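Polyphosphate:AMP phosphotransferase (Pseudomonas aeruginosa PAO1, PDB 3CZP) transfers phosphate from inorganic polyphosphate to AMP, making ADP in a magnesium-dependent reaction, and accepts GMP less efficiently. Local coordinates at residues Q130-A135 and R201-D206; R318-A323 and R358-F363; P466-E471 and R479-R484. All coordinates share one frame; numbering follows the deposited sequence.

Contact 1 of 3, residues Q130-A135 and R201-D206; sequences QAIDAA and RRTSRD. With ACT (acetate ion), chain D.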
ATOM      1  N   GLN A 130      22.596 -11.320  16.662  1.00 21.89           N
ATOM      2  CA  GLN A 130      21.445 -10.437  16.905  1.00 22.76           C
ATOM      3  C   GLN A 130      20.389 -10.605  15.834  1.00 22.13           C
ATOM      4  O   GLN A 130      19.243 -10.668  16.171  1.00 22.64           O
ATOM      5  CB  GLN A 130      21.874  -8.984  17.039  1.00 22.57           C
ATOM      6  CG  GLN A 130      22.674  -8.767  18.361  1.00 25.44           C
ATOM      7  CD  GLN A 130      23.358  -7.442  18.424  1.00 24.31           C
ATOM      8  OE1 GLN A 130      22.867  -6.473  17.869  1.00 31.24           O
ATOM      9  NE2 GLN A 130      24.488  -7.381  19.125  1.00 28.15           N
ATOM     10  N   ALA A 131      20.820 -10.667  14.571  1.00 22.63           N
ATOM     11  CA  ALA A 131      20.011 -10.922  13.415  1.00 22.10           C
ATOM     12  C   ALA A 131      19.336 -12.260  13.522  1.00 22.15           C
ATOM     13  O   ALA A 131      18.157 -12.404  13.188  1.00 19.72           O
ATOM     14  CB  ALA A 131      20.872 -10.858  12.119  1.00 21.88           C
ATOM     15  N   ILE A 132      20.075 -13.247  13.998  1.00 22.73           N
ATOM     16  CA  ILE A 132      19.507 -14.555  14.217  1.00 22.33           C
ATOM     17  C   ILE A 132      18.371 -14.460  15.183  1.00 21.18           C
ATOM     18  O   ILE A 132      17.288 -14.971  14.889  1.00 20.47           O
ATOM     19  CB  ILE A 132      20.535 -15.629  14.714  1.00 22.91           C
ATOM     20  CG1 ILE A 132      21.533 -15.930  13.601  1.00 22.42           C
ATOM     21  CG2 ILE A 132      19.798 -16.907  15.111  1.00 22.12           C
ATOM     22  CD1 ILE A 132      22.716 -16.851  14.007  1.00 23.57           C
ATOM     23  N   ASP A 133      18.607 -13.860  16.348  1.00 21.48           N
ATOM     24  CA  ASP A 133      17.547 -13.772  17.379  1.00 21.37           C
ATOM     25  C   ASP A 133      16.333 -12.962  16.891  1.00 20.64           C
ATOM     26  O   ASP A 133      15.177 -13.321  17.175  1.00 21.36           O
ATOM     27  CB  ASP A 133      18.068 -13.140  18.668  1.00 21.70           C
ATOM     28  CG  ASP A 133      19.098 -13.989  19.397  1.00 22.24           C
ATOM     29  OD1 ASP A 133      19.219 -15.231  19.153  1.00 27.10           O
ATOM     30  OD2 ASP A 133      19.834 -13.375  20.216  1.00 27.11           O
ATOM     31  N   ALA A 134      16.576 -11.868  16.190  1.00 19.94           N
ATOM     32  CA  ALA A 134      15.474 -11.051  15.580  1.00 20.45           C
ATOM     33  C   ALA A 134      14.587 -11.860  14.608  1.00 19.76           C
ATOM     34  O   ALA A 134      13.385 -11.645  14.551  1.00 19.83           O
ATOM     35  CB  ALA A 134      16.043  -9.740  14.858  1.00 19.79           C
ATOM     36  N   ALA A 135      15.188 -12.791  13.886  1.00 19.81           N
ATOM     37  CA  ALA A 135      14.491 -13.632  12.969  1.00 20.21           C
ATOM     38  C   ALA A 135      13.624 -14.600  13.771  1.00 21.32           C
ATOM     39  O   ALA A 135      12.418 -14.757  13.477  1.00 20.61           O
ATOM     40  CB  ALA A 135      15.483 -14.405  12.071  1.00 19.70           C
ATOM     41  N   ARG A 201      20.317 -24.137  13.291  1.00 25.82           N
ATOM     42  CA  ARG A 201      20.118 -24.671  14.617  1.00 24.88           C
ATOM     43  C   ARG A 201      19.259 -23.766  15.487  1.00 24.68           C
ATOM     44  O   ARG A 201      18.372 -24.235  16.252  1.00 25.35           O
ATOM     45  CB  ARG A 201      21.496 -24.942  15.256  1.00 25.69           C
ATOM     46  CG  ARG A 201      21.523 -25.227  16.778  1.00 27.72           C
ATOM     47  CD  ARG A 201      20.861 -26.576  17.143  1.00 29.52           C
ATOM     48  NE  ARG A 201      20.887 -26.736  18.595  1.00 27.77           N
ATOM     49  CZ  ARG A 201      21.866 -27.311  19.270  1.00 28.89           C
ATOM     50  NH1 ARG A 201      21.778 -27.375  20.605  1.00 27.11           N
ATOM     51  NH2 ARG A 201      22.931 -27.796  18.606  1.00 27.49           N
ATOM     52  N   ARG A 202      19.525 -22.469  15.408  1.00 23.89           N
ATOM     53  CA  ARG A 202      18.893 -21.495  16.275  1.00 23.18           C
ATOM     54  C   ARG A 202      17.458 -21.108  15.872  1.00 23.17           C
ATOM     55  O   ARG A 202      16.681 -20.623  16.689  1.00 23.35           O
ATOM     56  CB  ARG A 202      19.795 -20.247  16.374  1.00 23.35           C
ATOM     57  CG  ARG A 202      21.152 -20.580  16.927  1.00 22.44           C
ATOM     58  CD  ARG A 202      21.972 -19.399  17.298  1.00 23.93           C
ATOM     59  NE  ARG A 202      23.308 -19.788  17.750  1.00 22.00           N
ATOM     60  CZ  ARG A 202      24.238 -18.934  18.140  1.00 25.63           C
ATOM     61  NH1 ARG A 202      25.429 -19.398  18.527  1.00 28.15           N
ATOM     62  NH2 ARG A 202      23.997 -17.630  18.154  1.00 20.65           N
ATOM     63  N   THR A 203      17.119 -21.312  14.611  1.00 23.57           N
ATOM     64  CA  THR A 203      15.848 -20.844  14.071  1.00 23.67           C
ATOM     65  C   THR A 203      14.954 -21.962  13.592  1.00 24.55           C
ATOM     66  O   THR A 203      13.864 -21.701  13.054  1.00 27.13           O
ATOM     67  CB  THR A 203      16.074 -19.828  12.942  1.00 22.34           C
ATOM     68  OG1 THR A 203      16.784 -20.472  11.892  1.00 22.44           O
ATOM     69  CG2 THR A 203      16.833 -18.581  13.488  1.00 21.27           C
ATOM     70  N   SER A 204      15.385 -23.190  13.762  1.00 25.28           N
ATOM     71  CA  SER A 204      14.514 -24.319  13.492  1.00 26.24           C
ATOM     72  C   SER A 204      13.682 -24.596  14.743  1.00 26.59           C
ATOM     73  O   SER A 204      14.197 -24.980  15.740  1.00 28.02           O
ATOM     74  CB  SER A 204      15.304 -25.562  13.089  1.00 26.14           C
ATOM     75  OG  SER A 204      14.407 -26.439  12.385  1.00 26.68           O
ATOM     76  N   ARG A 205      12.383 -24.407  14.655  1.00 26.36           N
ATOM     77  CA  ARG A 205      11.459 -24.533  15.778  1.00 26.73           C
ATOM     78  C   ARG A 205      10.380 -25.505  15.387  1.00 27.28           C
ATOM     79  O   ARG A 205      10.173 -25.787  14.185  1.00 27.41           O
ATOM     80  CB  ARG A 205      10.810 -23.183  16.100  1.00 27.57           C
ATOM     81  CG  ARG A 205      11.745 -22.181  16.626  1.00 29.30           C
ATOM     82  CD  ARG A 205      12.017 -22.508  18.060  1.00 30.71           C
ATOM     83  NE  ARG A 205      12.931 -21.564  18.671  1.00 34.14           N
ATOM     84  CZ  ARG A 205      14.247 -21.641  18.612  1.00 29.51           C
ATOM     85  NH1 ARG A 205      14.819 -22.644  17.993  1.00 31.77           N
ATOM     86  NH2 ARG A 205      14.974 -20.736  19.237  1.00 29.46           N
ATOM     87  N   ASP A 206       9.690 -26.023  16.382  1.00 27.80           N
ATOM     88  CA  ASP A 206       8.627 -27.006  16.142  1.00 29.61           C
ATOM     89  C   ASP A 206       7.478 -26.407  15.285  1.00 29.54           C
ATOM     90  O   ASP A 206       6.869 -27.095  14.433  1.00 31.26           O
ATOM     91  CB  ASP A 206       8.090 -27.520  17.476  1.00 30.21           C
ATOM     92  CG  ASP A 206       9.056 -28.499  18.176  1.00 34.47           C
ATOM     93  OD1 ASP A 206      10.133 -28.884  17.589  1.00 37.80           O
ATOM     94  OD2 ASP A 206       8.722 -28.855  19.338  1.00 35.85           O
TER
HETATM   95  C   ACT D 607       9.821 -24.679  20.033  1.00 56.34           C
HETATM   96  O   ACT D 607      10.605 -25.487  19.453  1.00 55.78           O
HETATM   97  OXT ACT D 607      10.355 -23.752  20.697  1.00 56.60           O
HETATM   98  CH3 ACT D 607       8.323 -24.787  19.956  1.00 55.75           C
HETATM   99  O   HOH W   1      21.611 -15.752  18.243  1.00 26.06           O
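I132 of helix 125-144 meets the last turn of helix 186-203 mainly through its CG2 methyl. This CG2, set anti to the backbone N, reaches across to R202 CB at 3.6 Å, and T203 CG2 lies 3.8 Å from I132 CG2; both side chains cross that of I132 at about right angles. This is the tight, buried part, where T203 turns its methyl to the isoleucine while its OG1 bonds V199 O and accepts the indole N-H of W210. Helix 110-119 adds M114 against I132 and Y111 against T203.

The other side is polar and looser. R202 runs extended from CG to NE past I132, and its NH2 stays 5.4 Å from D133 OD1, too far for a direct bond. One water spans the gap, donating to D133 OD1 at 2.6 Å and accepting from R202 NH2 at 3.0 Å. Beyond the helix end, R205 pairs through NE with E136, and an acetate, probably from the crystallisation liquor, takes a nearly straight hydrogen bond from D206 N (168°). The arrangement is typical of helix-helix packing in the helical layers of a P-loop kinase fold, here in the N-terminal PPK2 domain, which seems to be catalytically inactive.

Contact 2 of 3, residues R318-A323 and R358-F363; sequences RRVTDA and RQFTIF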
ATOM      1  N   ARG A 318      -2.305  19.032  18.575  1.00 29.64           N
ATOM      2  CA  ARG A 318      -2.339  20.202  17.710  1.00 30.54           C
ATOM      3  C   ARG A 318      -1.344  21.293  18.135  1.00 29.95           C
ATOM      4  O   ARG A 318      -0.900  22.069  17.300  1.00 28.98           O
ATOM      5  CB  ARG A 318      -3.744  20.803  17.592  1.00 31.10           C
ATOM      6  CG  ARG A 318      -4.021  21.401  16.158  1.00 31.54           C
ATOM      7  CD  ARG A 318      -4.951  22.570  16.200  1.00 33.53           C
ATOM      8  NE  ARG A 318      -4.349  23.729  16.868  1.00 37.13           N
ATOM      9  CZ  ARG A 318      -5.028  24.773  17.334  1.00 37.54           C
ATOM     10  NH1 ARG A 318      -6.357  24.845  17.237  1.00 41.48           N
ATOM     11  NH2 ARG A 318      -4.380  25.761  17.924  1.00 37.24           N
ATOM     12  N   ARG A 319      -1.027  21.382  19.424  1.00 29.76           N
ATOM     13  CA  ARG A 319      -0.004  22.346  19.865  1.00 29.83           C
ATOM     14  C   ARG A 319       1.416  21.927  19.367  1.00 29.01           C
ATOM     15  O   ARG A 319       2.310  22.777  19.208  1.00 27.46           O
ATOM     16  CB  ARG A 319      -0.035  22.553  21.374  1.00 29.86           C
ATOM     17  CG  ARG A 319      -1.339  23.195  21.960  1.00 31.51           C
ATOM     18  CD  ARG A 319      -1.869  24.270  21.059  1.00 33.39           C
ATOM     19  NE  ARG A 319      -3.193  24.740  21.443  1.00 35.13           N
ATOM     20  CZ  ARG A 319      -4.341  24.100  21.221  1.00 35.69           C
ATOM     21  NH1 ARG A 319      -4.374  22.935  20.593  1.00 36.71           N
ATOM     22  NH2 ARG A 319      -5.478  24.655  21.619  1.00 34.34           N
ATOM     23  N   VAL A 320       1.607  20.634  19.122  1.00 28.68           N
ATOM     24  CA  VAL A 320       2.837  20.152  18.454  1.00 29.58           C
ATOM     25  C   VAL A 320       2.785  20.538  16.976  1.00 29.51           C
ATOM     26  O   VAL A 320       3.744  21.088  16.438  1.00 32.04           O
ATOM     27  CB  VAL A 320       2.977  18.606  18.595  1.00 29.80           C
ATOM     28  CG1 VAL A 320       4.161  18.028  17.733  1.00 28.11           C
ATOM     29  CG2 VAL A 320       3.107  18.258  20.069  1.00 29.81           C
ATOM     30  N   THR A 321       1.672  20.271  16.313  1.00 30.06           N
ATOM     31  CA  THR A 321       1.587  20.527  14.862  1.00 29.82           C
ATOM     32  C   THR A 321       1.694  22.024  14.588  1.00 29.97           C
ATOM     33  O   THR A 321       2.244  22.401  13.564  1.00 30.39           O
ATOM     34  CB  THR A 321       0.289  19.902  14.161  1.00 28.22           C
ATOM     35  OG1 THR A 321      -0.896  20.426  14.727  1.00 29.67           O
ATOM     36  CG2 THR A 321       0.237  18.389  14.303  1.00 29.65           C
ATOM     37  N   ASP A 322       1.156  22.845  15.502  1.00 29.29           N
ATOM     38  CA  ASP A 322       1.173  24.325  15.410  1.00 30.03           C
ATOM     39  C   ASP A 322       2.578  24.866  15.282  1.00 30.05           C
ATOM     40  O   ASP A 322       2.788  25.925  14.702  1.00 30.87           O
ATOM     41  CB  ASP A 322       0.516  24.941  16.656  1.00 30.13           C
ATOM     42  CG  ASP A 322      -1.036  25.001  16.591  1.00 31.92           C
ATOM     43  OD1 ASP A 322      -1.666  24.653  15.565  1.00 34.50           O
ATOM     44  OD2 ASP A 322      -1.638  25.459  17.603  1.00 29.15           O
ATOM     45  N   ALA A 323       3.541  24.138  15.853  1.00 29.60           N
ATOM     46  CA  ALA A 323       4.953  24.449  15.766  1.00 29.48           C
ATOM     47  C   ALA A 323       5.561  24.261  14.355  1.00 29.15           C
ATOM     48  O   ALA A 323       6.575  24.858  14.032  1.00 29.55           O
ATOM     49  CB  ALA A 323       5.737  23.581  16.792  1.00 28.81           C
ATOM     50  N   ARG A 358      13.850  11.622   8.176  1.00 23.27           N
ATOM     51  CA  ARG A 358      13.504  13.030   8.192  1.00 24.24           C
ATOM     52  C   ARG A 358      12.024  13.292   8.354  1.00 23.94           C
ATOM     53  O   ARG A 358      11.648  14.413   8.330  1.00 22.60           O
ATOM     54  CB  ARG A 358      14.026  13.743   6.954  1.00 23.48           C
ATOM     55  CG  ARG A 358      14.455  15.155   7.252  1.00 29.29           C
ATOM     56  CD  ARG A 358      15.339  15.602   6.145  1.00 34.65           C
ATOM     57  NE  ARG A 358      15.373  17.053   6.068  1.00 37.28           N
ATOM     58  CZ  ARG A 358      15.197  17.744   4.945  1.00 40.34           C
ATOM     59  NH1 ARG A 358      14.971  17.109   3.781  1.00 42.49           N
ATOM     60  NH2 ARG A 358      15.256  19.073   4.978  1.00 40.26           N
ATOM     61  N   GLN A 359      11.200  12.268   8.558  1.00 24.60           N
ATOM     62  CA  GLN A 359       9.761  12.462   8.704  1.00 25.31           C
ATOM     63  C   GLN A 359       9.366  12.337  10.177  1.00 25.26           C
ATOM     64  O   GLN A 359      10.143  11.860  11.025  1.00 23.42           O
ATOM     65  CB  GLN A 359       8.933  11.456   7.853  1.00 25.57           C
ATOM     66  CG  GLN A 359       9.163  11.488   6.345  1.00 27.19           C
ATOM     67  CD  GLN A 359       8.274  10.470   5.530  1.00 28.34           C
ATOM     68  OE1 GLN A 359       7.723   9.496   6.064  1.00 29.00           O
ATOM     69  NE2 GLN A 359       8.122  10.743   4.237  1.00 27.17           N
ATOM     70  N   PHE A 360       8.131  12.745  10.463  1.00 25.22           N
ATOM     71  CA  PHE A 360       7.587  12.793  11.834  1.00 26.47           C
ATOM     72  C   PHE A 360       6.177  12.248  11.783  1.00 26.17           C
ATOM     73  O   PHE A 360       5.360  12.783  11.096  1.00 27.98           O
ATOM     74  CB  PHE A 360       7.602  14.261  12.312  1.00 27.60           C
ATOM     75  CG  PHE A 360       7.048  14.515  13.716  1.00 26.48           C
ATOM     76  CD1 PHE A 360       6.752  13.471  14.623  1.00 30.02           C
ATOM     77  CD2 PHE A 360       6.825  15.814  14.110  1.00 29.14           C
ATOM     78  CE1 PHE A 360       6.251  13.744  15.891  1.00 28.99           C
ATOM     79  CE2 PHE A 360       6.304  16.109  15.371  1.00 29.43           C
ATOM     80  CZ  PHE A 360       6.014  15.083  16.266  1.00 29.50           C
ATOM     81  N   THR A 361       5.906  11.129  12.432  1.00 26.80           N
ATOM     82  CA  THR A 361       4.565  10.517  12.398  1.00 26.72           C
ATOM     83  C   THR A 361       4.042  10.563  13.819  1.00 26.39           C
ATOM     84  O   THR A 361       4.734  10.252  14.774  1.00 26.13           O
ATOM     85  CB  THR A 361       4.549   9.081  11.904  1.00 27.50           C
ATOM     86  OG1 THR A 361       5.099   9.020  10.588  1.00 26.49           O
ATOM     87  CG2 THR A 361       3.110   8.505  11.926  1.00 26.66           C
ATOM     88  N   ILE A 362       2.811  11.017  13.940  1.00 25.98           N
ATOM     89  CA  ILE A 362       2.122  11.089  15.207  1.00 25.03           C
ATOM     90  C   ILE A 362       0.961  10.042  15.154  1.00 25.10           C
ATOM     91  O   ILE A 362       0.147  10.033  14.189  1.00 24.10           O
ATOM     92  CB  ILE A 362       1.538  12.482  15.373  1.00 25.64           C
ATOM     93  CG1 ILE A 362       2.622  13.584  15.329  1.00 26.38           C
ATOM     94  CG2 ILE A 362       0.687  12.543  16.653  1.00 26.25           C
ATOM     95  CD1 ILE A 362       2.070  15.002  15.675  1.00 26.06           C
ATOM     96  N   PHE A 363       0.894   9.202  16.196  1.00 24.18           N
ATOM     97  CA  PHE A 363      -0.066   8.162  16.314  1.00 24.00           C
ATOM     98  C   PHE A 363      -1.051   8.578  17.398  1.00 23.96           C
ATOM     99  O   PHE A 363      -0.734   8.632  18.584  1.00 22.91           O
ATOM    100  CB  PHE A 363       0.589   6.822  16.633  1.00 23.47           C
ATOM    101  CG  PHE A 363       1.320   6.200  15.481  1.00 23.05           C
ATOM    102  CD1 PHE A 363       0.635   5.460  14.536  1.00 24.63           C
ATOM    103  CD2 PHE A 363       2.695   6.396  15.314  1.00 24.80           C
ATOM    104  CE1 PHE A 363       1.289   4.888  13.449  1.00 26.16           C
ATOM    105  CE2 PHE A 363       3.384   5.804  14.230  1.00 25.89           C
ATOM    106  CZ  PHE A 363       2.673   5.053  13.304  1.00 26.02           C
TER
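Residues 318-321 of helix 313-321 lie over the beginning of strand 360-364 with the backbones well apart, the nearest CA atoms, those of T321 and I362, being 9.5 Å apart, and side chains alone bridge the gap. V320 points toward the strand. Its CG1, anti to the backbone N (chi1 172°), comes to the outer rim of the F360 ring, 3.7 Å from F360 CE2 and almost as near CZ. The methyl lies close to the ring plane, at the edge and not over a face. The same V320 CG1 is 4.2 Å from I362 CD1; T321, the next residue on the helix, brings its CG2 to 4.1 Å from I362 CD1.

Of the strand's alternating side chains, those of F360 and I362 face the helix. Beside them, on the adjacent strand 300-307, F360 touches L301 and A303, and I362 touches F305; L287 of helix 273-292 touches V320. On the helix's far flank D322 OD2 takes R318 NH2 on its syn lone pair in a salt bridge of 2.8 Å, the oxygen lying nearly in the guanidinium plane. P69 and E65 of the second subunit pack on T321 and D322 respectively. No hydrogen bond joins the two segments, which implies that here the helix is held to the strand by shape and by burial of methyl and ring carbons, with the charges kept to the flank.

Contact 3 of 3, residues P466-E471 and R479-R484; sequences PWTLVE and RVKVLR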
ATOM      1  N   PRO A 466      11.092   4.960  26.774  1.00 31.36           N
ATOM      2  CA  PRO A 466      10.321   5.149  28.001  1.00 30.82           C
ATOM      3  C   PRO A 466       8.908   5.691  27.784  1.00 30.87           C
ATOM      4  O   PRO A 466       8.644   6.464  26.861  1.00 30.64           O
ATOM      5  CB  PRO A 466      11.169   6.128  28.825  1.00 31.81           C
ATOM      6  CG  PRO A 466      12.155   6.730  27.891  1.00 32.25           C
ATOM      7  CD  PRO A 466      12.199   5.926  26.632  1.00 30.34           C
ATOM      8  N   TRP A 467       7.983   5.261  28.639  1.00 31.25           N
ATOM      9  CA  TRP A 467       6.692   5.917  28.738  1.00 30.80           C
ATOM     10  C   TRP A 467       6.758   7.234  29.535  1.00 31.56           C
ATOM     11  O   TRP A 467       7.364   7.268  30.577  1.00 31.90           O
ATOM     12  CB  TRP A 467       5.710   4.999  29.427  1.00 31.07           C
ATOM     13  CG  TRP A 467       5.046   4.104  28.479  1.00 30.43           C
ATOM     14  CD1 TRP A 467       5.355   2.827  28.250  1.00 29.25           C
ATOM     15  CD2 TRP A 467       3.944   4.429  27.620  1.00 32.75           C
ATOM     16  NE1 TRP A 467       4.534   2.306  27.319  1.00 31.12           N
ATOM     17  CE2 TRP A 467       3.656   3.264  26.886  1.00 31.36           C
ATOM     18  CE3 TRP A 467       3.173   5.589  27.408  1.00 30.85           C
ATOM     19  CZ2 TRP A 467       2.635   3.202  25.932  1.00 30.94           C
ATOM     20  CZ3 TRP A 467       2.168   5.550  26.452  1.00 31.68           C
ATOM     21  CH2 TRP A 467       1.879   4.353  25.734  1.00 30.55           C
ATOM     22  N   THR A 468       6.073   8.277  29.048  1.00 31.47           N
ATOM     23  CA  THR A 468       5.918   9.546  29.763  1.00 31.52           C
ATOM     24  C   THR A 468       4.500   9.659  30.174  1.00 31.90           C
ATOM     25  O   THR A 468       3.628   9.669  29.337  1.00 31.93           O
ATOM     26  CB  THR A 468       6.235  10.769  28.865  1.00 31.44           C
ATOM     27  OG1 THR A 468       7.504  10.562  28.255  1.00 27.60           O
ATOM     28  CG2 THR A 468       6.223  12.137  29.679  1.00 31.59           C
ATOM     29  N   LEU A 469       4.288   9.699  31.482  1.00 31.55           N
ATOM     30  CA  LEU A 469       2.986   9.894  32.031  1.00 32.81           C
ATOM     31  C   LEU A 469       2.747  11.416  32.126  1.00 32.44           C
ATOM     32  O   LEU A 469       3.481  12.130  32.818  1.00 32.71           O
ATOM     33  CB  LEU A 469       2.861   9.173  33.407  1.00 32.32           C
ATOM     34  CG  LEU A 469       3.298   7.695  33.451  1.00 34.22           C
ATOM     35  CD1 LEU A 469       3.420   7.161  34.878  1.00 34.62           C
ATOM     36  CD2 LEU A 469       2.412   6.764  32.568  1.00 37.22           C
ATOM     37  N   VAL A 470       1.726  11.900  31.419  1.00 32.27           N
ATOM     38  CA  VAL A 470       1.407  13.319  31.407  1.00 32.51           C
ATOM     39  C   VAL A 470       0.235  13.581  32.360  1.00 32.59           C
ATOM     40  O   VAL A 470      -0.818  13.006  32.219  1.00 33.53           O
ATOM     41  CB  VAL A 470       1.103  13.803  29.970  1.00 33.24           C
ATOM     42  CG1 VAL A 470       0.855  15.325  29.955  1.00 30.26           C
ATOM     43  CG2 VAL A 470       2.249  13.410  29.005  1.00 28.30           C
ATOM     44  N   GLU A 471       0.460  14.396  33.369  1.00 33.07           N
ATOM     45  CA  GLU A 471      -0.594  14.819  34.323  1.00 32.26           C
ATOM     46  C   GLU A 471      -1.461  15.801  33.545  1.00 31.43           C
ATOM     47  O   GLU A 471      -1.028  16.913  33.242  1.00 29.84           O
ATOM     48  CB  GLU A 471       0.016  15.511  35.545  1.00 32.56           C
ATOM     49  CG  GLU A 471       0.939  14.662  36.423  1.00 32.94           C
ATOM     50  CD  GLU A 471       2.369  14.525  35.880  1.00 31.82           C
ATOM     51  OE1 GLU A 471       2.674  14.961  34.747  1.00 30.61           O
ATOM     52  OE2 GLU A 471       3.178  13.947  36.607  1.00 30.06           O
ATOM     53  N   ARG A 479       0.024  20.233  27.692  1.00 31.94           N
ATOM     54  CA  ARG A 479       0.564  20.628  26.388  1.00 32.25           C
ATOM     55  C   ARG A 479       2.067  20.922  26.383  1.00 31.82           C
ATOM     56  O   ARG A 479       2.807  20.468  25.493  1.00 31.43           O
ATOM     57  CB  ARG A 479      -0.202  21.802  25.795  1.00 32.57           C
ATOM     58  CG  ARG A 479      -1.643  21.475  25.359  1.00 34.13           C
ATOM     59  CD  ARG A 479      -2.438  22.762  25.282  1.00 34.73           C
ATOM     60  NE  ARG A 479      -3.843  22.496  24.971  1.00 38.78           N
ATOM     61  CZ  ARG A 479      -4.795  23.438  24.975  1.00 38.44           C
ATOM     62  NH1 ARG A 479      -4.483  24.702  25.231  1.00 39.70           N
ATOM     63  NH2 ARG A 479      -6.058  23.129  24.694  1.00 35.88           N
ATOM     64  N   VAL A 480       2.517  21.692  27.363  1.00 31.20           N
ATOM     65  CA  VAL A 480       3.922  22.094  27.437  1.00 31.08           C
ATOM     66  C   VAL A 480       4.803  20.894  27.736  1.00 30.92           C
ATOM     67  O   VAL A 480       5.848  20.730  27.152  1.00 30.91           O
ATOM     68  CB  VAL A 480       4.122  23.241  28.486  1.00 31.78           C
ATOM     69  CG1 VAL A 480       5.588  23.557  28.638  1.00 30.02           C
ATOM     70  CG2 VAL A 480       3.280  24.476  28.047  1.00 28.76           C
ATOM     71  N   LYS A 481       4.359  20.028  28.629  1.00 31.42           N
ATOM     72  CA  LYS A 481       5.087  18.799  28.945  1.00 30.99           C
ATOM     73  C   LYS A 481       5.277  17.874  27.705  1.00 30.72           C
ATOM     74  O   LYS A 481       6.364  17.335  27.470  1.00 29.48           O
ATOM     75  CB  LYS A 481       4.378  18.074  30.088  1.00 31.39           C
ATOM     76  CG  LYS A 481       4.989  16.767  30.459  1.00 31.23           C
ATOM     77  CD  LYS A 481       4.482  16.239  31.770  1.00 31.76           C
ATOM     78  CE  LYS A 481       5.325  15.025  32.255  1.00 34.10           C
ATOM     79  NZ  LYS A 481       5.190  14.778  33.721  1.00 32.72           N
ATOM     80  N   VAL A 482       4.244  17.770  26.876  1.00 30.00           N
ATOM     81  CA  VAL A 482       4.309  16.970  25.649  1.00 29.47           C
ATOM     82  C   VAL A 482       5.383  17.540  24.727  1.00 28.75           C
ATOM     83  O   VAL A 482       6.279  16.820  24.258  1.00 27.45           O
ATOM     84  CB  VAL A 482       2.905  16.921  24.920  1.00 29.03           C
ATOM     85  CG1 VAL A 482       3.067  16.479  23.494  1.00 29.91           C
ATOM     86  CG2 VAL A 482       1.911  15.978  25.667  1.00 27.82           C
ATOM     87  N   LEU A 483       5.308  18.846  24.496  1.00 28.15           N
ATOM     88  CA  LEU A 483       6.279  19.501  23.630  1.00 28.37           C
ATOM     89  C   LEU A 483       7.684  19.359  24.243  1.00 29.29           C
ATOM     90  O   LEU A 483       8.607  18.929  23.566  1.00 29.91           O
ATOM     91  CB  LEU A 483       5.929  20.973  23.415  1.00 28.97           C
ATOM     92  CG  LEU A 483       4.985  21.324  22.251  1.00 29.31           C
ATOM     93  CD1 LEU A 483       4.237  22.583  22.611  1.00 27.02           C
ATOM     94  CD2 LEU A 483       5.741  21.511  20.946  1.00 28.10           C
ATOM     95  N   ARG A 484       7.829  19.659  25.528  1.00 28.26           N
ATOM     96  CA  ARG A 484       9.166  19.605  26.145  1.00 28.43           C
ATOM     97  C   ARG A 484       9.812  18.213  26.046  1.00 27.72           C
ATOM     98  O   ARG A 484      11.007  18.101  25.826  1.00 26.09           O
ATOM     99  CB  ARG A 484       9.102  19.994  27.574  1.00 27.67           C
ATOM    100  CG  ARG A 484      10.448  20.266  28.209  1.00 29.63           C
ATOM    101  CD  ARG A 484      10.252  20.723  29.636  1.00 28.59           C
ATOM    102  NE  ARG A 484       9.826  22.108  29.779  1.00 29.75           N
ATOM    103  CZ  ARG A 484       8.684  22.527  30.350  1.00 29.33           C
ATOM    104  NH1 ARG A 484       8.448  23.824  30.462  1.00 23.73           N
ATOM    105  NH2 ARG A 484       7.750  21.660  30.760  1.00 30.25           N
TER
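K481 NZ makes the polar link between strand 467-471 and helix 475-496, in a salt bridge to E471 OE1 at 2.7 Å. The carboxylate oxygen receives the ammonium on its syn lone pair, the side of its other oxygen. A second, weak hydrogen bond runs from K481 NZ to the backbone oxygen of L469 at 3.3 Å, so the lysine grips the strand at a side chain and at the main chain two residues earlier.

The aliphatic part of K481 packs along the strand. From a CG anti to the backbone N (chi1 177°) the chain stays extended to its end, sliding past the side chains of T468 and V470 in the opposite direction. K481 CE lies 4.0 Å from T468 CG2, and K481 CD is 4.2 Å from V470 CG1. On the other branch of V470, CG2 meets V482 CG2, also at 4.2 Å. E471 reaches the ammonium by a different route: its chain bends at chi2 (81°), folding the carboxylate back toward the lysine and across it obliquely.

The strand and helix segments run nearly antiparallel (157°), their axes 8.6 Å apart at closest approach. Farther out, V470 is backed by F409 and L411 of strand 404-412, whose backbone also bonds to T468 and V470; F477 and A478, earlier on the helix, touch E471 and V470 respectively. V480 and L483, on another side of the helix, pack on helix 273-292. The chemistry implies a division of labour: methyl and methylene groups fill the space between edge strand and helix, while a charged pair, whose attraction is probably little screened on the buried glutamate side, ties the C-terminal end of the strand to the helix that follows it.

The three contacts follow one another along the chain without interleaving, contact 1 in the first PPK2 domain and contacts 2 and 3 in the second. Centres of contact 1 and either of the others are about 37 Å apart, and their nearest atoms about 19 to 20 Å. Contacts 2 and 3 have centres only about 14 Å apart and share a parallel sheet of order 2-3-1-4-5, using its strands 360-364 and 467-471. Their helices 313-321 and 475-496 touch where V320 and R319 pack on V482 and L483. Both thus join neighbouring helices to the same sheet in the second domain, while contact 1 joins helices of the apparently inactive first domain.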